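Local coordinates for protein putative ABC transporter (Thermobispora bispora, PDB 4PE6) that probably captures carbohydrate-like solutes for an ABC transporter and holds bound (2R,3S)-2,3,4-trihydroxybutanoic acid, at residues E42-A47 with G51-Y56; S76-K81 with Q100-A105; V289-E292 with T298-S301; A22-F27 with T68-Q73. All blocks are in the same frame, centred on the assembly; numbering follows the deposited sequence.

Contact 1 (E42-A47 with G51-Y56)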
# COMPACT_ATOMS: atom_id res chain seq x y z
N GLU A 42 -4.74 16.08 -3.78
CA GLU A 42 -5.74 16.85 -3.03
C GLU A 42 -5.09 17.59 -1.86
O GLU A 42 -5.36 18.76 -1.65
CB GLU A 42 -6.83 15.92 -2.52
CG GLU A 42 -7.83 16.57 -1.58
CD GLU A 42 -8.85 15.58 -1.06
OE1 GLU A 42 -8.48 14.60 -0.37
OE2 GLU A 42 -10.04 15.81 -1.32
N ALA A 43 -4.23 16.92 -1.09
CA ALA A 43 -3.59 17.58 0.05
C ALA A 43 -2.62 18.69 -0.38
O ALA A 43 -2.52 19.73 0.27
CB ALA A 43 -2.86 16.56 0.91
N ALA A 44 -1.90 18.45 -1.47
CA ALA A 44 -0.92 19.41 -1.98
C ALA A 44 -1.61 20.66 -2.49
O ALA A 44 -1.16 21.78 -2.20
CB ALA A 44 -0.11 18.78 -3.10
N LYS A 45 -2.67 20.45 -3.26
CA LYS A 45 -3.47 21.52 -3.84
C LYS A 45 -3.99 22.43 -2.72
O LYS A 45 -3.95 23.66 -2.82
CB LYS A 45 -4.62 20.91 -4.64
CG LYS A 45 -5.49 21.88 -5.40
CD LYS A 45 -6.55 21.14 -6.22
CE LYS A 45 -7.59 22.09 -6.78
NZ LYS A 45 -7.06 23.04 -7.81
N GLN A 46 -4.45 21.81 -1.64
CA GLN A 46 -4.95 22.56 -0.50
C GLN A 46 -3.80 23.29 0.20
O GLN A 46 -3.92 24.47 0.54
CB GLN A 46 -5.72 21.64 0.45
CG GLN A 46 -6.33 22.28 1.68
CD GLN A 46 -7.28 23.40 1.33
OE1 GLN A 46 -8.25 23.22 0.59
NE2 GLN A 46 -7.00 24.58 1.87
N ALA A 47 -2.65 22.62 0.36
CA ALA A 47 -1.48 23.26 0.95
C ALA A 47 -1.04 24.48 0.12
O ALA A 47 -0.61 25.51 0.67
CB ALA A 47 -0.34 22.27 1.08
N GLY A 51 -0.95 28.53 1.13
CA GLY A 51 0.34 29.21 1.15
C GLY A 51 1.47 28.45 1.83
O GLY A 51 2.52 29.03 2.13
N LEU A 52 1.29 27.15 2.06
CA LEU A 52 2.33 26.35 2.69
C LEU A 52 3.33 25.84 1.67
O LEU A 52 4.48 25.57 2.01
CB LEU A 52 1.71 25.17 3.44
CG LEU A 52 0.72 25.50 4.55
CD1 LEU A 52 0.20 24.20 5.15
CD2 LEU A 52 1.34 26.38 5.62
N ILE A 53 2.90 25.69 0.42
CA ILE A 53 3.81 25.30 -0.66
C ILE A 53 3.51 26.16 -1.87
O ILE A 53 2.42 26.74 -1.96
CB ILE A 53 3.65 23.82 -1.04
CG1 ILE A 53 2.31 23.54 -1.75
CG2 ILE A 53 3.76 22.93 0.19
CD1 ILE A 53 2.25 22.14 -2.33
N GLY A 54 4.46 26.23 -2.80
CA GLY A 54 4.29 27.01 -4.03
C GLY A 54 4.02 26.16 -5.25
O GLY A 54 3.45 26.64 -6.23
N LYS A 55 4.42 24.90 -5.20
CA LYS A 55 4.38 24.04 -6.35
C LYS A 55 4.49 22.58 -5.93
O LYS A 55 5.14 22.24 -4.93
CB LYS A 55 5.53 24.39 -7.30
CG LYS A 55 5.53 23.66 -8.63
CD LYS A 55 6.73 24.05 -9.48
CE LYS A 55 6.82 23.15 -10.70
NZ LYS A 55 7.79 23.67 -11.70
N TYR A 56 3.81 21.72 -6.68
CA TYR A 56 3.92 20.28 -6.50
C TYR A 56 3.90 19.59 -7.87
O TYR A 56 3.30 20.10 -8.82
CB TYR A 56 2.80 19.75 -5.60
CG TYR A 56 1.41 19.72 -6.20
CD1 TYR A 56 0.95 18.61 -6.91
CD2 TYR A 56 0.54 20.79 -6.04
CE1 TYR A 56 -0.33 18.59 -7.46
CE2 TYR A 56 -0.74 20.77 -6.58
CZ TYR A 56 -1.16 19.67 -7.28
OH TYR A 56 -2.43 19.67 -7.82
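Ala44 and Tyr56 illustrate how the chain leaving a helix folds back along it as the next strand. The methyl CB of Ala44 lies over one face of the phenol, 3.8 Å from the centroid of the Tyr56 ring and displaced toward its rim, in a CH-pi contact. Tyr56 reaches this place by setting CG between its backbone N and carbonyl carbon (chi1 72°), which turns the ring back over the helix. The far end of the ring runs on along the next residue, and Tyr56 OH comes within 4.1 Å of Lys45 CB, while the lysine chain itself leads away. Ile53 uses a similar first torsion (chi1 70°) and packs against the same turn: its CD1 approaches Ala44 O at 3.4 Å, and its CG1 lies 4.1 Å from Ala47 CB. Between helix and strand, Gly51 takes positive phi and forms a Schellman motif, in which Leu52 N donates to Ala47 O at 2.9 Å. Helix 31-49 and strand 55-60 are the second and third elements of a beta-alpha-beta unit begun by strand 20-25. Leu52 and Ile53 also touch Trp269 and Leu272 of helix 263-275. The chemistry is thus divided: a backbone bond from Leu52 N to Ala47 O closes the last helical turn, and apolar and CH-pi contacts probably hold the returning chain against the helix.

Contact 2 (S76-K81 with Q100-A105)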
# COMPACT_ATOMS: atom_id res chain seq x y z
N SER A 76 15.37 13.97 -13.84
CA SER A 76 14.65 15.07 -14.51
C SER A 76 13.94 15.97 -13.48
O SER A 76 13.88 17.20 -13.66
CB SER A 76 13.68 14.55 -15.58
OG SER A 76 14.39 14.09 -16.72
N LEU A 77 13.44 15.37 -12.41
CA LEU A 77 12.84 16.16 -11.32
C LEU A 77 13.88 17.04 -10.64
O LEU A 77 13.61 18.20 -10.32
CB LEU A 77 12.15 15.26 -10.28
CG LEU A 77 10.73 14.79 -10.66
CD1 LEU A 77 10.28 13.68 -9.73
CD2 LEU A 77 9.76 15.96 -10.62
N LEU A 78 15.08 16.51 -10.40
CA LEU A 78 16.09 17.30 -9.70
C LEU A 78 16.49 18.56 -10.47
O LEU A 78 16.78 19.58 -9.87
CB LEU A 78 17.33 16.46 -9.39
CG LEU A 78 17.09 15.38 -8.33
CD1 LEU A 78 18.40 14.65 -8.11
CD2 LEU A 78 16.56 15.97 -7.03
N LEU A 79 16.45 18.49 -11.80
CA LEU A 79 16.69 19.67 -12.63
C LEU A 79 15.73 20.81 -12.35
O LEU A 79 16.06 21.95 -12.63
CB LEU A 79 16.61 19.32 -14.13
CG LEU A 79 17.65 18.32 -14.61
CD1 LEU A 79 17.30 17.86 -16.02
CD2 LEU A 79 19.04 18.93 -14.55
N GLN A 80 14.53 20.50 -11.86
CA GLN A 80 13.53 21.52 -11.54
C GLN A 80 13.67 22.05 -10.12
O GLN A 80 12.85 22.84 -9.66
CB GLN A 80 12.13 20.94 -11.73
CG GLN A 80 11.84 20.55 -13.17
CD GLN A 80 10.50 19.86 -13.30
OE1 GLN A 80 10.44 18.68 -13.57
NE2 GLN A 80 9.42 20.61 -13.12
N LYS A 81 14.70 21.59 -9.41
CA LYS A 81 15.06 22.14 -8.11
C LYS A 81 13.98 22.01 -7.04
O LYS A 81 13.58 22.99 -6.41
CB LYS A 81 15.48 23.61 -8.27
CG LYS A 81 16.74 23.78 -9.09
CD LYS A 81 17.97 23.36 -8.29
CE LYS A 81 19.25 23.91 -8.90
NZ LYS A 81 19.48 23.33 -10.25
N GLN A 100 21.00 9.71 -2.90
CA GLN A 100 22.15 10.43 -2.36
C GLN A 100 22.46 11.68 -3.19
O GLN A 100 22.88 12.69 -2.64
CB GLN A 100 23.36 9.51 -2.27
CG GLN A 100 24.56 10.14 -1.56
CD GLN A 100 24.27 10.42 -0.11
OE1 GLN A 100 23.99 9.51 0.66
NE2 GLN A 100 24.34 11.69 0.29
N GLN A 101 22.23 11.62 -4.50
CA GLN A 101 22.42 12.77 -5.37
C GLN A 101 21.46 13.90 -4.98
O GLN A 101 21.85 15.08 -4.91
CB GLN A 101 22.23 12.37 -6.84
CG GLN A 101 22.38 13.51 -7.84
CD GLN A 101 22.03 13.11 -9.26
OE1 GLN A 101 22.18 11.96 -9.66
NE2 GLN A 101 21.57 14.09 -10.05
N ALA A 102 20.20 13.54 -4.73
CA ALA A 102 19.21 14.49 -4.28
C ALA A 102 19.64 15.14 -2.96
O ALA A 102 19.60 16.36 -2.83
CB ALA A 102 17.85 13.82 -4.13
N CYS A 103 20.08 14.34 -1.99
CA CYS A 103 20.48 14.88 -0.69
C CYS A 103 21.69 15.81 -0.83
O CYS A 103 21.76 16.87 -0.19
CB CYS A 103 20.79 13.75 0.29
SG CYS A 103 19.32 12.81 0.79
N ASP A 104 22.64 15.42 -1.67
CA ASP A 104 23.85 16.23 -1.89
C ASP A 104 23.51 17.57 -2.53
O ASP A 104 24.26 18.54 -2.37
CB ASP A 104 24.82 15.50 -2.80
CG ASP A 104 25.47 14.30 -2.15
OD1 ASP A 104 25.32 14.11 -0.92
OD2 ASP A 104 26.14 13.55 -2.88
N ALA A 105 22.40 17.64 -3.26
CA ALA A 105 21.93 18.89 -3.82
C ALA A 105 21.08 19.69 -2.83
O ALA A 105 20.55 20.74 -3.19
CB ALA A 105 21.17 18.63 -5.11
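Leu78 meets Ala102 and Gln101 where two neighbouring helices come together, a small example of one branched side chain reaching from one helix onto the next. The first bond of its side chain points toward the partner helix, and the two methyls meet different targets. CD2 packs against the methyl of the alanine, 3.8 Å from Ala102 CB, whereas CD1 settles beside the alanine backbone, 3.9 Å from Ala102 CA, and reaches the amide end of the glutamine, with Leu78 CD1 and Gln101 NE2 3.8 Å apart. Leu78 CG stands opposite its own carbonyl carbon (chi1 -69°) and the chain continues extended, which carries both methyls outward from the helix. Gln101 is stretched out as well, with CG anti to the backbone N (chi1 179°), and its shaft passes obliquely across the leucine, so that CG, the amide carbon CD and NE2 lie alongside CD1.

These helices, 67-78 and 96-104, pack against the sheet: Leu77 rests on strands 20-25 and 55-60, Ala102 on strand 108-112, and Leu78 also touches Val107 in a loop. Farther round the second helix, Gln100 NE2 donates to Asp104 OD1 at 2.9 Å, coming from above the carboxylate plane, one helical turn apart. Cys103 joins Cys120 in a disulfide that ties this helix to the chain beyond strand 108-112. Between the two segments the association is purely van der Waals: methyls on methyl and backbone, edged by a glutamine whose amide merely adjoins the leucine, which implies a modest association with limited apolar burial and little directional constraint.

Contact 3 (V289-E292 with T298-S301)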
# COMPACT_ATOMS: atom_id res chain seq x y z
N VAL A 289 -4.50 -0.06 7.34
CA VAL A 289 -5.96 0.06 7.34
C VAL A 289 -6.55 -1.35 7.38
O VAL A 289 -6.69 -2.03 6.35
CB VAL A 289 -6.51 0.82 6.11
CG1 VAL A 289 -8.01 1.03 6.25
CG2 VAL A 289 -5.80 2.16 5.93
N LEU A 290 -6.88 -1.80 8.59
CA LEU A 290 -7.54 -3.09 8.79
C LEU A 290 -9.05 -2.83 8.90
O LEU A 290 -9.48 -2.09 9.78
CB LEU A 290 -7.00 -3.75 10.05
CG LEU A 290 -7.70 -5.01 10.57
CD1 LEU A 290 -7.47 -6.19 9.64
CD2 LEU A 290 -7.23 -5.31 12.00
N ILE A 291 -9.83 -3.42 8.02
CA ILE A 291 -11.28 -3.27 8.04
C ILE A 291 -11.90 -4.57 8.54
O ILE A 291 -12.15 -5.49 7.78
CB ILE A 291 -11.83 -2.89 6.65
CG1 ILE A 291 -11.15 -1.60 6.19
CG2 ILE A 291 -13.34 -2.67 6.71
CD1 ILE A 291 -11.50 -1.20 4.78
N GLU A 292 -12.11 -4.63 9.85
CA GLU A 292 -12.86 -5.73 10.45
C GLU A 292 -14.35 -5.55 10.18
O GLU A 292 -14.79 -4.47 9.77
CB GLU A 292 -12.56 -5.82 11.94
CG GLU A 292 -11.11 -6.22 12.18
CD GLU A 292 -10.81 -6.44 13.64
OE1 GLU A 292 -10.88 -5.46 14.41
OE2 GLU A 292 -10.50 -7.58 14.00
N THR A 298 -19.27 1.43 7.76
CA THR A 298 -18.77 2.78 7.99
C THR A 298 -17.89 3.20 6.79
O THR A 298 -18.11 4.24 6.18
CB THR A 298 -17.98 2.93 9.31
OG1 THR A 298 -16.64 2.44 9.14
CG2 THR A 298 -18.63 2.18 10.47
N TRP A 299 -16.90 2.38 6.43
CA TRP A 299 -16.08 2.69 5.26
C TRP A 299 -16.91 2.74 3.97
O TRP A 299 -16.78 3.67 3.19
CB TRP A 299 -14.94 1.68 5.11
CG TRP A 299 -13.76 1.98 5.97
CD1 TRP A 299 -13.32 1.26 7.04
CD2 TRP A 299 -12.85 3.08 5.82
NE1 TRP A 299 -12.17 1.83 7.56
CE2 TRP A 299 -11.88 2.96 6.84
CE3 TRP A 299 -12.77 4.15 4.93
CZ2 TRP A 299 -10.83 3.87 6.98
CZ3 TRP A 299 -11.74 5.07 5.08
CH2 TRP A 299 -10.78 4.92 6.09
N ALA A 300 -17.76 1.74 3.78
CA ALA A 300 -18.58 1.66 2.56
C ALA A 300 -19.49 2.88 2.39
O ALA A 300 -19.82 3.25 1.27
CB ALA A 300 -19.41 0.39 2.56
N SER A 301 -19.87 3.52 3.49
CA SER A 301 -20.71 4.71 3.43
C SER A 301 -19.97 5.88 2.82
O SER A 301 -20.60 6.75 2.22
CB SER A 301 -21.19 5.09 4.82
OG SER A 301 -22.02 4.08 5.33
O HOH W 1 -10.99 0.48 9.77
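In Ile291, CG1 stands opposite the carbonyl carbon (chi1 -57°) and the extended chain throws CD1 over the indole of Trp299, where CG is likewise opposite the carbonyl carbon (chi1 -82°), which swings the ring back toward the strand. CD1 of Ile291 then lies over the face of the Trp299 five-membered ring, 4.1 Å from its centroid, a CH-pi contact, while Ile291 CG1 touches Trp299 CD1 at 3.7 Å. Farther along the ring system, Val289 CG1 approaches Trp299 CZ2 at 4.1 Å. The fold is the two-lobed one of periplasmic binding proteins, and here strand 283-290, which lies in the sheet between strands 122-126 and 255-258, leads through a short connection into helix 293-302. Val289 bonds through its backbone with Met258, a residue of the ligand pocket, and Ile291 with Ala256. Leu242 of helix 239-247 touches both Ile291 and Trp299. The buried indole N-H is satisfied through a single water: Trp299 NE1 donates to it at 2.8 Å, with the water in the ring plane, and that water in turn donates to Leu290 O at 3.0 Å, linking helix to strand at the ring's edge.

Contact 4 (A22-F27 with T68-Q73)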
# COMPACT_ATOMS: atom_id res chain seq x y z
N ALA A 22 8.21 17.52 -4.83
CA ALA A 22 8.13 16.58 -5.95
C ALA A 22 7.83 15.18 -5.40
O ALA A 22 8.33 14.82 -4.35
CB ALA A 22 9.44 16.59 -6.71
N LEU A 23 6.99 14.42 -6.10
CA LEU A 23 6.71 13.02 -5.74
C LEU A 23 7.02 12.11 -6.92
O LEU A 23 6.50 12.28 -8.04
CB LEU A 23 5.26 12.85 -5.29
CG LEU A 23 4.87 11.50 -4.69
CD1 LEU A 23 3.64 11.65 -3.79
CD2 LEU A 23 4.61 10.43 -5.73
N SER A 24 7.87 11.12 -6.66
CA SER A 24 8.23 10.12 -7.66
C SER A 24 7.68 8.77 -7.21
O SER A 24 8.00 8.28 -6.12
CB SER A 24 9.75 10.02 -7.83
OG SER A 24 10.10 8.87 -8.56
N ASN A 25 6.83 8.20 -8.05
CA ASN A 25 6.15 6.94 -7.72
C ASN A 25 6.56 5.83 -8.65
O ASN A 25 6.41 5.96 -9.88
CB ASN A 25 4.65 7.16 -7.78
CG ASN A 25 3.87 5.87 -7.66
OD1 ASN A 25 4.22 4.99 -6.87
ND2 ASN A 25 2.81 5.74 -8.42
N GLY A 26 7.06 4.73 -8.07
CA GLY A 26 7.60 3.61 -8.82
C GLY A 26 6.61 2.69 -9.54
O GLY A 26 7.01 1.95 -10.40
N PHE A 27 5.32 2.75 -9.21
CA PHE A 27 4.34 1.88 -9.84
C PHE A 27 2.98 2.50 -9.69
O PHE A 27 2.61 2.89 -8.60
CB PHE A 27 4.33 0.47 -9.20
CG PHE A 27 3.34 -0.46 -9.84
CD1 PHE A 27 3.45 -0.81 -11.19
CD2 PHE A 27 2.28 -1.00 -9.12
CE1 PHE A 27 2.54 -1.67 -11.78
CE2 PHE A 27 1.37 -1.86 -9.72
CZ PHE A 27 1.50 -2.19 -11.05
N THR A 68 14.65 1.40 -13.36
CA THR A 68 15.55 2.14 -14.24
C THR A 68 14.91 3.43 -14.74
O THR A 68 15.56 4.48 -14.77
CB THR A 68 16.02 1.26 -15.41
OG1 THR A 68 16.65 0.09 -14.88
CG2 THR A 68 17.01 2.01 -16.31
N GLU A 69 13.63 3.38 -15.12
CA GLU A 69 13.00 4.61 -15.60
C GLU A 69 12.70 5.57 -14.44
O GLU A 69 12.82 6.77 -14.60
CB GLU A 69 11.75 4.34 -16.45
CG GLU A 69 11.12 5.60 -17.09
CD GLU A 69 12.10 6.49 -17.87
OE1 GLU A 69 12.95 5.97 -18.66
OE2 GLU A 69 12.01 7.73 -17.72
N GLN A 70 12.36 5.05 -13.27
CA GLN A 70 12.14 5.91 -12.10
C GLN A 70 13.41 6.71 -11.77
O GLN A 70 13.36 7.90 -11.46
CB GLN A 70 11.73 5.10 -10.87
CG GLN A 70 11.42 5.97 -9.67
CD GLN A 70 10.81 5.24 -8.49
OE1 GLN A 70 11.02 4.05 -8.31
NE2 GLN A 70 10.07 5.99 -7.64
N VAL A 71 14.56 6.06 -11.86
CA VAL A 71 15.82 6.74 -11.59
C VAL A 71 16.01 7.89 -12.57
O VAL A 71 16.34 9.00 -12.17
CB VAL A 71 17.02 5.76 -11.64
CG1 VAL A 71 18.33 6.53 -11.59
CG2 VAL A 71 16.92 4.76 -10.49
N ALA A 72 15.77 7.63 -13.85
CA ALA A 72 15.82 8.69 -14.87
C ALA A 72 14.83 9.81 -14.54
O ALA A 72 15.16 10.98 -14.63
CB ALA A 72 15.53 8.14 -16.26
N GLN A 73 13.61 9.44 -14.16
CA GLN A 73 12.62 10.45 -13.83
C GLN A 73 13.03 11.33 -12.64
O GLN A 73 12.77 12.54 -12.63
CB GLN A 73 11.27 9.80 -13.58
CG GLN A 73 10.63 9.24 -14.83
CD GLN A 73 9.36 8.45 -14.52
OE1 GLN A 73 9.21 7.88 -13.42
NE2 GLN A 73 8.45 8.41 -15.47
O HOH W 2 8.92 8.81 -10.95
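Gln70 extends from its helix to Ser24 and Gly26 at the end of a strand, showing how one buried amide can be spent on backbone and hydroxyl partners. With CG anti to the backbone N (chi1 -176°) and the rest of the chain extended, the amide arrives beside the strand end. Its NE2 donates to Ser24 OG at 3.0 Å along a nearly straight line (163°), the hydroxyl oxygen lying in the amide plane, and the same nitrogen also donates to Asn88 O; Gln70 OE1 accepts from Ala90 N. Both halves of the amide are therefore occupied, which fixes its rotation.

Ser24 in turn passes the polarity on: its hydroxyl donates to a water, 2.7 Å from Ser24 OG, and that water donates to Gln73 OE1 one turn along the helix, while Gln73 NE2 bonds to Asn60 O. Gly26, having no side chain, lets the amide come close, with Gln70 CD 3.6 Å from Gly26 CA. The side chain of Asn25 starts away from the helix and bonds to Asn60 and Arg33, the latter lining the ligand pocket, and its ND2 reaches Phe27 O at 2.9 Å from above the carbonyl plane.

Strand 20-25 lies in the sheet between strands 55-60 and 84-88, with helix 67-78 packed on it, and the side chain of Asn25 is about 7 Å from the bound trihydroxybutanoic acid. With the Gln70 amide and the Ser24 hydroxyl both engaged, the chemistry implies a directional, partly water-mediated contact that probably holds the backbone near the pocket in a defined shape.

Overall arrangement
The four contacts show that chemistry follows place in the fold, not depth alone. Contacts 1 and 2 have centres about 23 and 26 Å from the chain's centre, are partly exposed, and rely mainly on apolar packing, with a helix-ending backbone bond in contact 1. Contacts 3 and 4 are buried, on opposite sides of that centre, and each uses a water to settle polar groups, though contact 3 is otherwise apolar and contact 4 is chiefly polar. Contacts 2 and 4 share helix 67-78, where Leu77 packs on Ala22 and Ser24. Contacts 1 and 4 use adjacent strands, 55-60 and 20-25. Contact 3 lies beyond them in sequence, at a more distant strand of the same sheet.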